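Local coordinates for DUF1425 domain-containing protein (Shewanella loihica, PDB 3O0L) that is of unknown function, but belongs to the DUF1425 family of all-beta, E-set-like proteins and is probably a lipoprotein in its natural form, at residues A[28-32]-A[100-106]; A[46-52]-A[80-86]; A[61-65]-A[94-100]. Residues are numbered along the deposited sequence.

Interaction 1 of 3, residues A[28-32]-A[100-106]; sequences VSAVT and VRCELYV
Build two strands from opposite sheets, facing each other and running nearly antiparallel: the axes of 28-32 and 101-106 come within 6.6 Å at 160°. Both are extended; Val100, at phi/psi -114/-10, is not. Val28 (chi1 t), its CA 7.6 Å from Val106 CA, sets CG1 3.9 Å from Leu104 CD2 and CG2 3.9 Å from Val106 CG2. Ser29 turns its CB away, but its carbonyl O lies 3.8 Å from Leu104 CD2. Ala30 is the midpoint, its CA 6.1 Å from Leu104 CA; its CB meets Leu104 CB at 3.8 Å and Cys102 SG at 4.2 Å. Val31 points its CB outward. Thr32, chi1 p, brings CG2 to 3.6 Å from Cys102 N and 3.8 Å from Cys102 SG; its CA lies 6.5 Å from that of Arg101, which with Val100 forms a classic bulge opposite Tyr63. On the outer face, Arg101 NH1 salt-bridges Glu103 OE2 (2.6 Å). This is the face-to-face packing of a beta sandwich, and Ile9 and Ser11 of the second subunit also pack on Val28 and Ala30. Between these two segments the contact rests on van der Waals packing of small and branched side chains, without a hydrogen bond.

Interaction 2 of 3, residues A[46-52]-A[80-86]; sequences IISKSPK and LKLHGKQ
Lys85, Ser48 and Leu82 have the largest buried areas here, where strands 46-48 and 80-82 (axes 8.8 Å apart at closest, directions 40° apart) run into loops that lie side by side, Lys49 CA 4.9 Å from Lys85 CA and Pro51 CA 4.2 Å from Gly84 CA. Lys85 is third in a type II beta turn, His83 to Gln86 (Gln86 N to His83 O 3.1 Å), which suits its positive phi (61/15). Its N donates to Ser50 O (3.2 Å), its CA makes a CA-H...O contact with Ser48 O (3.2 Å), and its side chain (chi1 and chi2 m) lays CD 3.6 Å from Lys49 C. Gly84 CA approaches Ser50 O (3.1 Å) and Pro51 O (3.3 Å) so closely that a CB would clash with the latter. Ser48, chi1 t, donates its N to Gln86 O (2.9 Å), while its OG accepts from Ser50 N (3.2 Å) in an ST turn and holds a water at 2.6 Å that also lies 2.8 Å from Lys52 O and 3.1 Å from Leu82 O. Leu82, chi1 at -105° between the m and t wells, packs CD1 3.6 Å from Ser48 CB and 3.8 Å from Ile46 CG2; Ile46 CD1 meets Leu80 CD1 at 3.8 Å. Turn 83-86 takes the chain from 78-82, edge strand of one sheet, to 87-93, which pairs with 40-48 in the other; Leu82 and Leu80 meet Ile46 between the sheets, beside Leu56.

Interaction 3 of 3, residues A[61-65]-A[94-100]; sequences TWYDI and SPNATAV
A tryptophan ring lies flat under the start of a loop: Ser94 CA stands 3.7 Å from the centroid of the six-membered ring of Trp62, 14° off its normal, and Pro95 CD 3.6 Å from the centroid of the five-membered ring, 9° off. Both are CH-pi contacts over one face of the indole, which chi1 m and chi2 91° carry to the loop. Ala99 CB approaches from further along, 3.8 Å from Trp62 CE3. Between these points the loop bends through a type I beta turn from Asn96 to Ala99, with Ala99 N bonded to Asn96 O (3.1 Å). Asn96 OD1 accepts from Thr98 N (2.8 Å), making an Asx turn, and also from Thr98 OG1 (2.7 Å). The loop joins strand 87-93 of one sheet to strand 101-109 of the other, a connection between the two sheets at the end of a beta sandwich, and Trp62, on strand 54-63, fills the space beneath it with Leu40 and Ala42 of the facing sheet. As the chain leaves the loop, Val100 N donates to Tyr63 O (2.8 Å), which also has Ala99 CA at 3.4 Å; Val100 (phi/psi -114/-10) and Arg101 both pair by backbone with Tyr63, a classic beta bulge. The closest CA pair is Asp64 and Ala99, 4.3 Å apart, and Asp64 CA makes a CA-H...O contact with Thr98 O (3.5 Å). Asp64 OD1 bonds to Ala68 N. A water bridges the two segments, accepting from Ile65 N (2.7 Å) and donating to Thr98 O (2.8 Å), while Val100 CG2 rests 3.5 Å from Asp64 C.

Interaction 1 packs one sheet on the other, while interactions 2 and 3 lie where the chain passes between them, after strand 78-82 and after 87-93. Interactions 1 and 3 have centres 12 Å apart and share Val100, where the connecting loop turns into strand 101-109; that strand then pairs with 54-63, as in Glu103 O to Thr61 N at 2.9 Å. Interaction 1 continues into interaction 2 through the core: Val106 CG2 lies 3.8 Å from Ile46 CD1, their centres being 19 Å apart. Interactions 2 and 3 do not touch, with nearest atoms about 12 Å and centres about 30 Å apart, on opposite sides of the chain's centre. No ligand site is known against which to place them.

Interaction 1 of 3, residues A[28-32]-A[100-106]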
loop_
_atom_site.group_PDB
_atom_site.type_symbol
_atom_site.label_atom_id
_atom_site.label_comp_id
_atom_site.label_asym_id
_atom_site.label_seq_id
_atom_site.Cartn_x
_atom_site.Cartn_y
_atom_site.Cartn_z
ATOM N N VAL A 28 -0.555 6.444 1.664
ATOM C CA VAL A 28 0.446 6.887 0.723
ATOM C C VAL A 28 -0.091 6.699 -0.692
ATOM O O VAL A 28 -0.580 5.617 -1.024
ATOM C CB VAL A 28 1.737 6.052 0.857
ATOM C CG1 VAL A 28 2.777 6.508 -0.175
ATOM C CG2 VAL A 28 2.288 6.153 2.293
ATOM N N SER A 29 -0.058 7.765 -1.489
ATOM C CA SER A 29 -0.355 7.663 -2.909
ATOM C C SER A 29 0.453 8.682 -3.746
ATOM O O SER A 29 0.876 9.728 -3.226
ATOM C CB SER A 29 -1.851 7.825 -3.134
ATOM O OG SER A 29 -2.199 9.177 -3.034
ATOM N N ALA A 30 0.650 8.373 -5.033
ATOM C CA ALA A 30 1.379 9.245 -5.951
ATOM C C ALA A 30 0.860 9.105 -7.368
ATOM O O ALA A 30 0.409 8.047 -7.748
ATOM C CB ALA A 30 2.871 8.886 -5.949
ATOM N N VAL A 31 0.972 10.178 -8.132
ATOM C CA VAL A 31 0.627 10.191 -9.548
ATOM C C VAL A 31 1.660 11.056 -10.264
ATOM O O VAL A 31 2.302 11.889 -9.613
ATOM C CB VAL A 31 -0.765 10.815 -9.752
ATOM C CG1 VAL A 31 -1.829 10.030 -8.980
ATOM C CG2 VAL A 31 -0.763 12.300 -9.324
ATOM N N THR A 32 1.835 10.852 -11.574
ATOM C CA THR A 32 2.637 11.793 -12.409
ATOM C C THR A 32 1.703 12.691 -13.185
ATOM O O THR A 32 0.634 12.232 -13.618
ATOM C CB THR A 32 3.576 11.096 -13.411
ATOM O OG1 THR A 32 2.840 10.188 -14.224
ATOM C CG2 THR A 32 4.655 10.323 -12.685
ATOM N N VAL A 100 8.998 7.905 -17.398
ATOM C CA VAL A 100 7.560 7.857 -17.733
ATOM C C VAL A 100 6.700 7.672 -16.504
ATOM O O VAL A 100 5.509 7.827 -16.575
ATOM C CB VAL A 100 7.243 6.739 -18.751
ATOM C CG1 VAL A 100 8.061 6.967 -20.070
ATOM C CG2 VAL A 100 7.527 5.360 -18.150
ATOM N N ARG A 101 7.304 7.377 -15.359
ATOM C CA ARG A 101 6.549 6.927 -14.195
ATOM C C ARG A 101 7.361 7.155 -12.916
ATOM O O ARG A 101 8.564 7.054 -12.961
ATOM C CB ARG A 101 6.300 5.421 -14.419
ATOM C CG ARG A 101 5.596 4.653 -13.398
ATOM C CD ARG A 101 5.333 3.206 -13.914
ATOM N NE ARG A 101 6.483 2.277 -14.042
ATOM C CZ ARG A 101 7.086 1.638 -13.032
ATOM N NH1 ARG A 101 6.748 1.865 -11.762
ATOM N NH2 ARG A 101 8.069 0.776 -13.294
ATOM N N CYS A 102 6.703 7.495 -11.815
ATOM C CA CYS A 102 7.362 7.577 -10.518
ATOM C C CYS A 102 6.727 6.629 -9.542
ATOM O O CYS A 102 5.619 6.107 -9.788
ATOM C CB CYS A 102 7.258 8.976 -9.905
ATOM S SG CYS A 102 5.602 9.381 -9.134
ATOM N N GLU A 103 7.441 6.405 -8.439
ATOM C CA GLU A 103 6.943 5.652 -7.286
ATOM C C GLU A 103 7.375 6.426 -6.041
ATOM O O GLU A 103 8.516 6.920 -5.974
ATOM C CB GLU A 103 7.512 4.226 -7.266
ATOM C CG GLU A 103 7.092 3.343 -8.443
ATOM C CD GLU A 103 7.814 1.988 -8.494
ATOM O OE1 GLU A 103 8.742 1.749 -7.683
ATOM O OE2 GLU A 103 7.462 1.163 -9.368
ATOM N N LEU A 104 6.473 6.588 -5.084
ATOM C CA LEU A 104 6.763 7.247 -3.814
ATOM C C LEU A 104 7.013 6.176 -2.772
ATOM O O LEU A 104 6.201 5.260 -2.648
ATOM C CB LEU A 104 5.590 8.123 -3.377
ATOM C CG LEU A 104 5.641 8.827 -2.019
ATOM C CD1 LEU A 104 6.897 9.735 -1.932
ATOM C CD2 LEU A 104 4.380 9.629 -1.769
ATOM N N TYR A 105 8.124 6.283 -2.041
ATOM C CA TYR A 105 8.433 5.427 -0.880
ATOM C C TYR A 105 8.400 6.233 0.402
ATOM O O TYR A 105 8.888 7.355 0.423
ATOM C CB TYR A 105 9.815 4.811 -1.016
ATOM C CG TYR A 105 9.893 3.852 -2.165
ATOM C CD1 TYR A 105 10.163 4.280 -3.460
ATOM C CD2 TYR A 105 9.597 2.507 -1.966
ATOM C CE1 TYR A 105 10.174 3.387 -4.499
ATOM C CE2 TYR A 105 9.617 1.603 -2.998
ATOM C CZ TYR A 105 9.916 2.041 -4.244
ATOM O OH TYR A 105 9.917 1.108 -5.230
ATOM N N VAL A 106 7.799 5.664 1.452
ATOM C CA VAL A 106 7.702 6.273 2.753
ATOM C C VAL A 106 8.178 5.275 3.761
ATOM O O VAL A 106 7.794 4.091 3.714
ATOM C CB VAL A 106 6.250 6.694 3.078
ATOM C CG1 VAL A 106 6.088 7.103 4.527
ATOM C CG2 VAL A 106 5.769 7.816 2.125
#

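Interaction 2 of 3, residues A[46-52]-A[80-86]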
loop_
_atom_site.group_PDB
_atom_site.type_symbol
_atom_site.label_atom_id
_atom_site.label_comp_id
_atom_site.label_asym_id
_atom_site.label_seq_id
_atom_site.Cartn_x
_atom_site.Cartn_y
_atom_site.Cartn_z
ATOM N N ILE A 46 0.629 12.186 1.437
ATOM C CA ILE A 46 0.880 11.360 2.620
ATOM C C ILE A 46 -0.065 11.858 3.680
ATOM O O ILE A 46 -0.008 13.025 4.104
ATOM C CB ILE A 46 2.325 11.464 3.106
ATOM C CG1 ILE A 46 3.302 11.101 1.987
ATOM C CG2 ILE A 46 2.588 10.506 4.254
ATOM C CD1 ILE A 46 4.793 11.488 2.307
ATOM N N ILE A 47 -0.989 10.989 4.086
ATOM C CA ILE A 47 -2.020 11.335 5.051
ATOM C C ILE A 47 -1.868 10.498 6.288
ATOM O O ILE A 47 -1.740 9.271 6.177
ATOM C CB ILE A 47 -3.429 11.017 4.499
ATOM C CG1 ILE A 47 -3.615 11.588 3.094
ATOM C CG2 ILE A 47 -4.511 11.545 5.455
ATOM C CD1 ILE A 47 -5.058 11.470 2.569
ATOM N N SER A 48 -1.838 11.148 7.447
ATOM C CA SER A 48 -1.944 10.456 8.723
ATOM C C SER A 48 -3.401 10.422 9.184
ATOM O O SER A 48 -4.139 11.417 9.074
ATOM C CB SER A 48 -1.097 11.108 9.809
ATOM O OG SER A 48 -1.562 10.675 11.073
ATOM N N LYS A 49 -3.812 9.262 9.686
ATOM C CA LYS A 49 -5.154 9.077 10.199
ATOM C C LYS A 49 -5.049 8.667 11.663
ATOM O O LYS A 49 -5.866 7.900 12.165
ATOM C CB LYS A 49 -5.894 8.024 9.369
ATOM C CG LYS A 49 -6.233 8.458 7.953
ATOM C CD LYS A 49 -7.274 7.548 7.323
ATOM C CE LYS A 49 -7.230 7.600 5.793
ATOM N NZ LYS A 49 -7.698 8.896 5.258
ATOM N N SER A 50 -4.009 9.141 12.342
ATOM C CA SER A 50 -3.828 8.817 13.750
ATOM C C SER A 50 -3.513 10.093 14.522
ATOM O O SER A 50 -2.952 11.033 13.963
ATOM C CB SER A 50 -2.774 7.719 13.964
ATOM O OG SER A 50 -1.684 7.850 13.071
ATOM N N PRO A 51 -3.904 10.127 15.805
ATOM C CA PRO A 51 -3.872 11.373 16.588
ATOM C C PRO A 51 -2.502 11.928 16.956
ATOM O O PRO A 51 -2.382 13.140 17.090
ATOM C CB PRO A 51 -4.636 11.001 17.877
ATOM C CG PRO A 51 -4.499 9.501 18.001
ATOM C CD PRO A 51 -4.475 8.995 16.575
ATOM N N LYS A 52 -1.500 11.072 17.163
ATOM C CA LYS A 52 -0.180 11.556 17.616
ATOM C C LYS A 52 0.678 11.869 16.402
ATOM O O LYS A 52 0.521 11.235 15.352
ATOM C CB LYS A 52 0.521 10.526 18.523
ATOM C CG LYS A 52 0.000 10.492 19.976
ATOM C CD LYS A 52 0.340 9.171 20.710
ATOM C CE LYS A 52 1.841 8.971 20.940
ATOM N NZ LYS A 52 2.442 10.039 21.809
ATOM N N LEU A 80 9.856 14.271 7.303
ATOM C CA LEU A 80 8.608 14.986 7.587
ATOM C C LEU A 80 8.143 14.616 8.982
ATOM O O LEU A 80 8.286 13.468 9.429
ATOM C CB LEU A 80 7.459 14.543 6.661
ATOM C CG LEU A 80 7.334 14.874 5.186
ATOM C CD1 LEU A 80 6.066 14.225 4.681
ATOM C CD2 LEU A 80 7.300 16.372 4.945
ATOM N N LYS A 81 7.548 15.569 9.675
ATOM C CA LYS A 81 6.818 15.271 10.883
ATOM C C LYS A 81 5.356 15.560 10.506
ATOM O O LYS A 81 4.982 16.701 10.232
ATOM C CB LYS A 81 7.298 16.113 12.081
ATOM C CG LYS A 81 6.804 15.648 13.457
ATOM C CD LYS A 81 7.179 16.639 14.588
ATOM N N LEU A 82 4.562 14.494 10.436
ATOM C CA LEU A 82 3.125 14.585 10.159
ATOM C C LEU A 82 2.465 14.716 11.502
ATOM O O LEU A 82 2.594 13.820 12.359
ATOM C CB LEU A 82 2.590 13.316 9.488
ATOM C CG LEU A 82 2.249 13.254 8.004
ATOM C CD1 LEU A 82 1.774 11.838 7.717
ATOM C CD2 LEU A 82 1.180 14.232 7.673
ATOM N N HIS A 83 1.766 15.814 11.701
ATOM C CA HIS A 83 1.021 15.998 12.931
ATOM C C HIS A 83 -0.239 15.117 12.862
ATOM O O HIS A 83 -0.560 14.556 11.805
ATOM C CB HIS A 83 0.752 17.479 13.163
ATOM C CG HIS A 83 2.005 18.270 13.391
ATOM N ND1 HIS A 83 2.822 18.690 12.359
ATOM C CD2 HIS A 83 2.599 18.691 14.532
ATOM C CE1 HIS A 83 3.856 19.345 12.854
ATOM N NE2 HIS A 83 3.745 19.361 14.170
ATOM N N GLY A 84 -0.914 14.924 13.981
ATOM C CA GLY A 84 -2.077 14.054 13.969
ATOM C C GLY A 84 -3.074 14.495 12.915
ATOM O O GLY A 84 -3.349 15.665 12.789
ATOM N N LYS A 85 -3.576 13.566 12.121
ATOM C CA LYS A 85 -4.604 13.853 11.108
ATOM C C LYS A 85 -4.207 14.858 10.026
ATOM O O LYS A 85 -5.052 15.345 9.288
ATOM C CB LYS A 85 -5.927 14.263 11.772
ATOM C CG LYS A 85 -6.355 13.382 12.958
ATOM C CD LYS A 85 -6.337 11.909 12.632
ATOM C CE LYS A 85 -6.878 11.048 13.783
ATOM N NZ LYS A 85 -8.359 10.913 13.765
ATOM N N GLN A 86 -2.916 15.133 9.901
ATOM C CA GLN A 86 -2.432 16.067 8.899
ATOM C C GLN A 86 -2.222 15.306 7.598
ATOM O O GLN A 86 -1.970 14.090 7.562
ATOM C CB GLN A 86 -1.125 16.752 9.359
ATOM C CG GLN A 86 -0.312 17.502 8.261
ATOM C CD GLN A 86 0.974 18.176 8.772
ATOM O OE1 GLN A 86 1.439 17.918 9.890
ATOM N NE2 GLN A 86 1.559 19.034 7.935
HETATM O O HOH W 1 0.324 11.678 12.578
#

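Interaction 3 of 3, residues A[61-65]-A[94-100]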
loop_
_atom_site.group_PDB
_atom_site.type_symbol
_atom_site.label_atom_id
_atom_site.label_comp_id
_atom_site.label_asym_id
_atom_site.label_seq_id
_atom_site.Cartn_x
_atom_site.Cartn_y
_atom_site.Cartn_z
ATOM N N THR A 61 11.227 7.614 -6.703
ATOM C CA THR A 61 12.128 7.013 -7.682
ATOM C C THR A 61 11.414 7.076 -9.037
ATOM O O THR A 61 10.170 7.155 -9.111
ATOM C CB THR A 61 12.475 5.564 -7.351
ATOM O OG1 THR A 61 11.266 4.835 -7.224
ATOM C CG2 THR A 61 13.206 5.461 -5.988
ATOM N N TRP A 62 12.199 7.054 -10.098
ATOM C CA TRP A 62 11.692 7.273 -11.425
ATOM C C TRP A 62 12.090 6.112 -12.343
ATOM O O TRP A 62 13.193 5.566 -12.240
ATOM C CB TRP A 62 12.310 8.547 -11.946
ATOM C CG TRP A 62 11.854 9.742 -11.225
ATOM C CD1 TRP A 62 12.416 10.310 -10.137
ATOM C CD2 TRP A 62 10.695 10.514 -11.527
ATOM N NE1 TRP A 62 11.691 11.414 -9.736
ATOM C CE2 TRP A 62 10.643 11.574 -10.594
ATOM C CE3 TRP A 62 9.727 10.453 -12.535
ATOM C CZ2 TRP A 62 9.627 12.538 -10.615
ATOM C CZ3 TRP A 62 8.710 11.405 -12.542
ATOM C CH2 TRP A 62 8.678 12.426 -11.591
ATOM N N TYR A 63 11.197 5.780 -13.272
ATOM C CA TYR A 63 11.396 4.686 -14.221
ATOM C C TYR A 63 11.078 5.113 -15.643
ATOM O O TYR A 63 10.225 5.963 -15.886
ATOM C CB TYR A 63 10.508 3.488 -13.841
ATOM C CG TYR A 63 10.717 3.078 -12.426
ATOM C CD1 TYR A 63 11.722 2.173 -12.076
ATOM C CD2 TYR A 63 9.962 3.642 -11.416
ATOM C CE1 TYR A 63 11.933 1.823 -10.749
ATOM C CE2 TYR A 63 10.168 3.297 -10.104
ATOM C CZ TYR A 63 11.146 2.399 -9.772
ATOM O OH TYR A 63 11.322 2.105 -8.451
ATOM N N ASP A 64 11.770 4.493 -16.575
ATOM C CA ASP A 64 11.593 4.763 -17.997
ATOM C C ASP A 64 10.614 3.728 -18.548
ATOM O O ASP A 64 10.061 2.938 -17.778
ATOM C CB ASP A 64 12.945 4.726 -18.738
ATOM C CG ASP A 64 13.556 3.319 -18.854
ATOM O OD1 ASP A 64 12.908 2.305 -18.505
ATOM O OD2 ASP A 64 14.721 3.249 -19.305
ATOM N N ILE A 65 10.403 3.754 -19.859
ATOM C CA ILE A 65 9.404 2.874 -20.501
ATOM C C ILE A 65 9.749 1.399 -20.362
ATOM O O ILE A 65 8.847 0.588 -20.295
ATOM C CB ILE A 65 9.184 3.256 -21.995
ATOM C CG1 ILE A 65 7.882 2.648 -22.552
ATOM C CG2 ILE A 65 10.384 2.857 -22.831
ATOM C CD1 ILE A 65 6.625 2.977 -21.733
ATOM N N SER A 94 10.794 15.304 -12.527
ATOM C CA SER A 94 11.548 14.215 -13.169
ATOM C C SER A 94 12.993 14.649 -13.492
ATOM O O SER A 94 13.237 15.801 -13.859
ATOM C CB SER A 94 10.869 13.773 -14.459
ATOM O OG SER A 94 11.765 13.025 -15.269
ATOM N N PRO A 95 13.972 13.734 -13.344
ATOM C CA PRO A 95 15.342 14.096 -13.593
ATOM C C PRO A 95 15.711 14.087 -15.061
ATOM O O PRO A 95 16.646 14.725 -15.417
ATOM C CB PRO A 95 16.141 13.049 -12.806
ATOM C CG PRO A 95 15.296 11.865 -12.825
ATOM C CD PRO A 95 13.861 12.352 -12.834
ATOM N N ASN A 96 14.974 13.385 -15.915
ATOM C CA ASN A 96 15.173 13.551 -17.332
ATOM C C ASN A 96 13.938 13.118 -18.098
ATOM O O ASN A 96 13.070 12.387 -17.573
ATOM C CB ASN A 96 16.472 12.909 -17.847
ATOM C CG ASN A 96 16.418 11.413 -17.990
ATOM O OD1 ASN A 96 15.604 10.873 -18.743
ATOM N ND2 ASN A 96 17.403 10.739 -17.396
ATOM N N ALA A 97 13.879 13.567 -19.332
ATOM C CA ALA A 97 12.678 13.360 -20.163
ATOM C C ALA A 97 12.361 11.902 -20.515
ATOM O O ALA A 97 11.258 11.623 -21.022
ATOM C CB ALA A 97 12.802 14.185 -21.394
ATOM N N THR A 98 13.267 10.955 -20.276
ATOM C CA THR A 98 12.944 9.538 -20.529
ATOM C C THR A 98 12.086 8.909 -19.438
ATOM O O THR A 98 11.544 7.836 -19.653
ATOM C CB THR A 98 14.170 8.603 -20.747
ATOM O OG1 THR A 98 14.886 8.414 -19.512
ATOM C CG2 THR A 98 15.070 9.090 -21.872
ATOM N N ALA A 99 11.956 9.551 -18.275
ATOM C CA ALA A 99 11.153 8.997 -17.192
ATOM C C ALA A 99 9.691 9.027 -17.577
ATOM O O ALA A 99 9.190 10.042 -18.092
ATOM C CB ALA A 99 11.375 9.782 -15.910
ATOM N N VAL A 100 8.998 7.905 -17.398
ATOM C CA VAL A 100 7.560 7.857 -17.733
ATOM C C VAL A 100 6.700 7.672 -16.504
ATOM O O VAL A 100 5.509 7.827 -16.575
ATOM C CB VAL A 100 7.243 6.739 -18.751
ATOM C CG1 VAL A 100 8.061 6.967 -20.070
ATOM C CG2 VAL A 100 7.527 5.360 -18.150
HETATM O O HOH W 2 11.308 5.771 -21.493
#